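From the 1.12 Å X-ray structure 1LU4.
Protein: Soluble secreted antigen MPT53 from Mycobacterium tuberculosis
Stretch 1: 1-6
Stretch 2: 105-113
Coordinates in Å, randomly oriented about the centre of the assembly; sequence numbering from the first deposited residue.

Stretch 1, residues 1-6: ADERLQ
Stretch 2, residues 105-113: FYRADGTST

Residues 1-6 form the amino terminus and lie against a hairpin, residues 105-113, of the same chain. The hairpin pairs two antiparallel strands, 105-106 and 112-113. Phe105 N bonds Thr113 O at 2.8 Å, and Thr113 N bonds Phe105 O at 3.1 Å. Arg107 N to Thr111 O, 2.9 Å, closes the pairing. A type I turn from Arg107 to Gly110 reverses the chain, with Gly110 N to Arg107 O at 3.0 Å. Asp109 (chi1 p) braces the turn: its OD1 accepts from Thr111 N at 2.9 Å and from Thr111 OG1 at 2.8 Å.

The two stretches bury 275 Å² in all. Their CA atoms come nearest at Asp2 and Gly110, 5.2 Å.

Ala1 makes the one hydrogen bond between the stretches, from its terminal N to Tyr106 OH at 2.6 Å. Ala1 CB makes an apolar contact with Tyr106 CE1 at 3.9 Å and lies 3.1 Å from Gly110 O. Ala1 CA sits at the edge of the Tyr106 ring.

Asp2 has phi/psi 34/-103 and chi1 -107°, between wells. Its CB points sideways, but OD1 comes to 3.8 Å from Gly110 CA. An ideal CB on Gly110 would clash with this oxygen, and phi/psi 99/-16 by itself calls for glycine. Asp2 N is buried without a partner.

Residues 3-5 form a 3-10 segment. Arg4 N bonds Ala1 O at 2.9 Å, and Leu5 N bonds Asp2 O at 3.1 Å. Glu3 points away from the hairpin.

Arg4 is m, t, m for chi1 to chi3, with chi4 173°. Its NH2 is 3.6 Å from Ser112 OG, a polar neighbour at the guanidinium edge. Ser112 is p.

Leu5 (m, t) packs on Tyr106 (chi1 -84°, chi2 -74°). CD1 makes a CH-pi contact, 4.2 Å from the ring centroid and 17° off the normal, so a methyl covers one aromatic face. Leu5 CD2 adds an apolar contact, 3.7 Å from Tyr106 CE2.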

ATOM      1  N   ALA A   1      12.977  -3.726  -0.828  1.00 41.03           N
ATOM      2  CA  ALA A   1      13.596  -4.085  -2.096  1.00 45.14           C
ATOM      3  C   ALA A   1      14.047  -5.511  -1.741  1.00 48.49           C
ATOM      4  O   ALA A   1      14.302  -5.713  -0.537  1.00 41.77           O
ATOM      5  CB  ALA A   1      14.522  -3.018  -2.623  1.00 45.25           C
ATOM      6  N   ASP A   2      13.980  -6.247  -2.822  1.00 32.83           N
ATOM      7  CA  ASP A   2      14.350  -7.653  -2.851  1.00 32.20           C
ATOM      8  C   ASP A   2      14.002  -8.309  -1.527  1.00 23.58           C
ATOM      9  O   ASP A   2      12.808  -8.599  -1.288  1.00 34.46           O
ATOM     10  CB  ASP A   2      15.826  -7.710  -3.282  1.00 42.73           C
ATOM     11  CG  ASP A   2      15.915  -8.210  -4.712  1.00 48.42           C
ATOM     12  OD1 ASP A   2      16.172  -7.487  -5.696  1.00 53.21           O
ATOM     13  OD2 ASP A   2      15.699  -9.438  -4.846  1.00 69.05           O
ATOM     14  N   GLU A   3      14.911  -8.597  -0.597  1.00 26.97           N
ATOM     15  CA  GLU A   3      14.586  -9.435   0.545  1.00 35.21           C
ATOM     16  C   GLU A   3      13.639  -8.803   1.556  1.00 30.99           C
ATOM     17  O   GLU A   3      13.019  -9.487   2.391  1.00 27.74           O
ATOM     18  CB  GLU A   3      15.920  -9.839   1.228  1.00 39.10           C
ATOM     19  CG  GLU A   3      15.728 -11.133   2.009  1.00 49.73           C
ATOM     20  CD  GLU A   3      16.972 -11.990   2.083  1.00 54.45           C
ATOM     21  OE1 GLU A   3      18.062 -11.482   1.745  1.00 68.13           O
ATOM     22  OE2 GLU A   3      16.840 -13.166   2.483  1.00 71.19           O
ATOM     23  N   ARG A   4      13.426  -7.484   1.579  1.00 24.47           N
ATOM     24  CA  ARG A   4      12.394  -7.077   2.504  1.00 23.13           C
ATOM     25  C   ARG A   4      10.979  -7.555   2.175  1.00 22.18           C
ATOM     26  O   ARG A   4      10.143  -7.640   3.083  1.00 26.68           O
ATOM     27  CB  ARG A   4      12.287  -5.556   2.517  1.00 22.83           C
ATOM     28  CG  ARG A   4      13.512  -4.859   3.044  1.00 21.91           C
ATOM     29  CD  ARG A   4      13.367  -3.345   3.031  1.00 22.05           C
ATOM     30  NE  ARG A   4      13.155  -2.836   1.681  1.00 25.65           N
ATOM     31  CZ  ARG A   4      12.863  -1.598   1.301  1.00 26.64           C
ATOM     32  NH1 ARG A   4      12.790  -0.678   2.284  1.00 30.20           N
ATOM     33  NH2 ARG A   4      12.658  -1.205   0.053  1.00 29.37           N
ATOM     34  N   LEU A   5      10.752  -7.840   0.900  1.00 24.59           N
ATOM     35  CA  LEU A   5       9.448  -8.367   0.506  1.00 22.96           C
ATOM     36  C   LEU A   5       9.221  -9.769   1.095  1.00 23.11           C
ATOM     37  O   LEU A   5       8.125 -10.280   0.963  1.00 23.75           O
ATOM     38  CB  LEU A   5       9.349  -8.447  -1.013  1.00 23.38           C
ATOM     39  CG  LEU A   5       9.234  -7.092  -1.713  1.00 21.26           C
ATOM     40  CD1 LEU A   5       9.440  -7.263  -3.210  1.00 21.96           C
ATOM     41  CD2 LEU A   5       7.857  -6.456  -1.434  1.00 23.32           C
ATOM     42  N   GLN A   6      10.206 -10.414   1.730  1.00 27.87           N
ATOM     43  CA  GLN A   6      10.075 -11.760   2.262  1.00 28.63           C
ATOM     44  C   GLN A   6       9.379 -11.702   3.607  1.00 26.06           C
ATOM     45  O   GLN A   6       9.998 -11.902   4.646  1.00 28.54           O
ATOM     46  CB  GLN A   6      11.452 -12.406   2.348  1.00 33.59           C
ATOM     47  CG  GLN A   6      12.367 -12.037   1.195  1.00 45.12           C
ATOM     48  CD  GLN A   6      12.960 -13.321   0.640  1.00 54.15           C
ATOM     49  OE1 GLN A   6      14.043 -13.257   0.093  1.00 59.73           O
ATOM     50  NE2 GLN A   6      12.188 -14.382   0.843  1.00 65.50           N
ATOM     51  N   PHE A 105       7.374   2.233  -4.463  1.00 10.18           N
ATOM     52  CA  PHE A 105       7.135   1.940  -5.870  1.00 10.74           C
ATOM     53  C   PHE A 105       8.210   0.976  -6.341  1.00 10.41           C
ATOM     54  O   PHE A 105       9.394   1.394  -6.454  1.00 12.45           O
ATOM     55  CB  PHE A 105       7.187   3.250  -6.652  1.00 11.31           C
ATOM     56  CG  PHE A 105       6.040   4.178  -6.366  1.00 11.08           C
ATOM     57  CD1 PHE A 105       4.807   4.003  -6.956  1.00 11.86           C
ATOM     58  CD2 PHE A 105       6.231   5.224  -5.452  1.00 11.36           C
ATOM     59  CE1 PHE A 105       3.763   4.827  -6.673  1.00 12.46           C
ATOM     60  CE2 PHE A 105       5.182   6.084  -5.156  1.00 12.83           C
ATOM     61  CZ  PHE A 105       3.958   5.872  -5.770  1.00 12.53           C
ATOM     62  N   TYR A 106       7.874  -0.279  -6.599  1.00 11.14           N
ATOM     63  CA  TYR A 106       8.844  -1.297  -7.011  1.00 11.30           C
ATOM     64  C   TYR A 106       8.766  -1.575  -8.500  1.00 11.12           C
ATOM     65  O   TYR A 106       7.708  -1.790  -9.079  1.00 10.48           O
ATOM     66  CB  TYR A 106       8.476  -2.602  -6.381  1.00 11.67           C
ATOM     67  CG  TYR A 106       8.972  -2.848  -4.955  1.00 13.14           C
ATOM     68  CD1 TYR A 106      10.301  -3.139  -4.750  1.00 15.87           C
ATOM     69  CD2 TYR A 106       8.125  -2.765  -3.891  1.00 15.52           C
ATOM     70  CE1 TYR A 106      10.761  -3.362  -3.485  1.00 19.03           C
ATOM     71  CE2 TYR A 106       8.590  -3.013  -2.590  1.00 16.64           C
ATOM     72  CZ  TYR A 106       9.907  -3.302  -2.405  1.00 19.31           C
ATOM     73  OH  TYR A 106      10.365  -3.539  -1.125  1.00 26.37           O
ATOM     74  N   ARG A 107       9.950  -1.559  -9.105  1.00 12.71           N
ATOM     75  CA  ARG A 107      10.122  -2.113 -10.430  1.00 14.45           C
ATOM     76  C   ARG A 107      10.297  -3.631 -10.329  1.00 14.13           C
ATOM     77  O   ARG A 107      10.636  -4.166  -9.274  1.00 16.20           O
ATOM     78  CB  ARG A 107      11.356  -1.533 -11.135  1.00 15.48           C
ATOM     79  CG  ARG A 107      11.194  -0.021 -11.394  1.00 20.96           C
ATOM     80  CD  ARG A 107      12.428   0.410 -12.206  1.00 26.89           C
ATOM     81  NE  ARG A 107      12.445  -0.163 -13.542  1.00 32.24           N
ATOM     82  CZ  ARG A 107      11.883   0.414 -14.602  1.00 32.52           C
ATOM     83  NH1 ARG A 107      11.262   1.585 -14.459  1.00 44.51           N
ATOM     84  NH2 ARG A 107      11.957  -0.189 -15.775  1.00 54.92           N
ATOM     85  N   ALA A 108      10.085  -4.325 -11.474  1.00 16.11           N
ATOM     86  CA  ALA A 108      10.254  -5.779 -11.509  1.00 16.60           C
ATOM     87  C   ALA A 108      11.674  -6.184 -11.164  1.00 20.76           C
ATOM     88  O   ALA A 108      11.898  -7.269 -10.654  1.00 25.32           O
ATOM     89  CB  ALA A 108       9.884  -6.290 -12.919  1.00 17.63           C
ATOM     90  N   ASP A 109      12.648  -5.291 -11.406  1.00 23.19           N
ATOM     91  CA  ASP A 109      14.042  -5.653 -11.091  1.00 27.64           C
ATOM     92  C   ASP A 109      14.400  -5.485  -9.622  1.00 27.56           C
ATOM     93  O   ASP A 109      15.534  -5.743  -9.264  1.00 34.20           O
ATOM     94  CB  ASP A 109      14.991  -4.827 -11.939  1.00 32.49           C
ATOM     95  CG  ASP A 109      15.037  -3.363 -11.561  1.00 30.11           C
ATOM     96  OD1 ASP A 109      14.390  -2.886 -10.634  1.00 25.45           O
ATOM     97  OD2 ASP A 109      15.823  -2.669 -12.246  1.00 39.22           O
ATOM     98  N   GLY A 110      13.435  -5.102  -8.803  1.00 26.03           N
ATOM     99  CA  GLY A 110      13.707  -5.082  -7.382  1.00 26.62           C
ATOM    100  C   GLY A 110      14.060  -3.727  -6.825  1.00 23.25           C
ATOM    101  O   GLY A 110      14.024  -3.588  -5.601  1.00 25.33           O
ATOM    102  N   THR A 111      14.401  -2.803  -7.706  1.00 23.33           N
ATOM    103  CA  THR A 111      14.672  -1.448  -7.223  1.00 21.80           C
ATOM    104  C   THR A 111      13.362  -0.740  -6.884  1.00 18.04           C
ATOM    105  O   THR A 111      12.293  -1.136  -7.373  1.00 16.93           O
ATOM    106  CB  THR A 111      15.499  -0.642  -8.236  1.00 23.33           C
ATOM    107  OG1 THR A 111      14.683  -0.435  -9.396  1.00 24.36           O
ATOM    108  CG2 THR A 111      16.796  -1.335  -8.682  1.00 28.59           C
ATOM    109  N   SER A 112      13.464   0.244  -6.013  1.00 19.02           N
ATOM    110  CA  SER A 112      12.280   0.951  -5.527  1.00 15.52           C
ATOM    111  C   SER A 112      12.595   2.423  -5.247  1.00 16.63           C
ATOM    112  O   SER A 112      13.726   2.856  -5.116  1.00 21.56           O
ATOM    113  CB  SER A 112      11.720   0.240  -4.301  1.00 17.53           C
ATOM    114  OG  SER A 112      12.577   0.230  -3.205  1.00 21.03           O
ATOM    115  N   THR A 113      11.526   3.172  -5.147  1.00 14.15           N
ATOM    116  CA  THR A 113      11.506   4.546  -4.715  1.00 15.35           C
ATOM    117  C   THR A 113      10.394   4.718  -3.718  1.00 12.72           C
ATOM    118  O   THR A 113       9.338   4.126  -3.852  1.00 17.54           O
ATOM    119  CB  THR A 113      11.296   5.504  -5.874  1.00 17.73           C
ATOM    120  OG1 THR A 113      10.148   5.093  -6.590  1.00 31.28           O
ATOM    121  CG2 THR A 113      12.420   5.325  -6.863  1.00 22.39           C
TER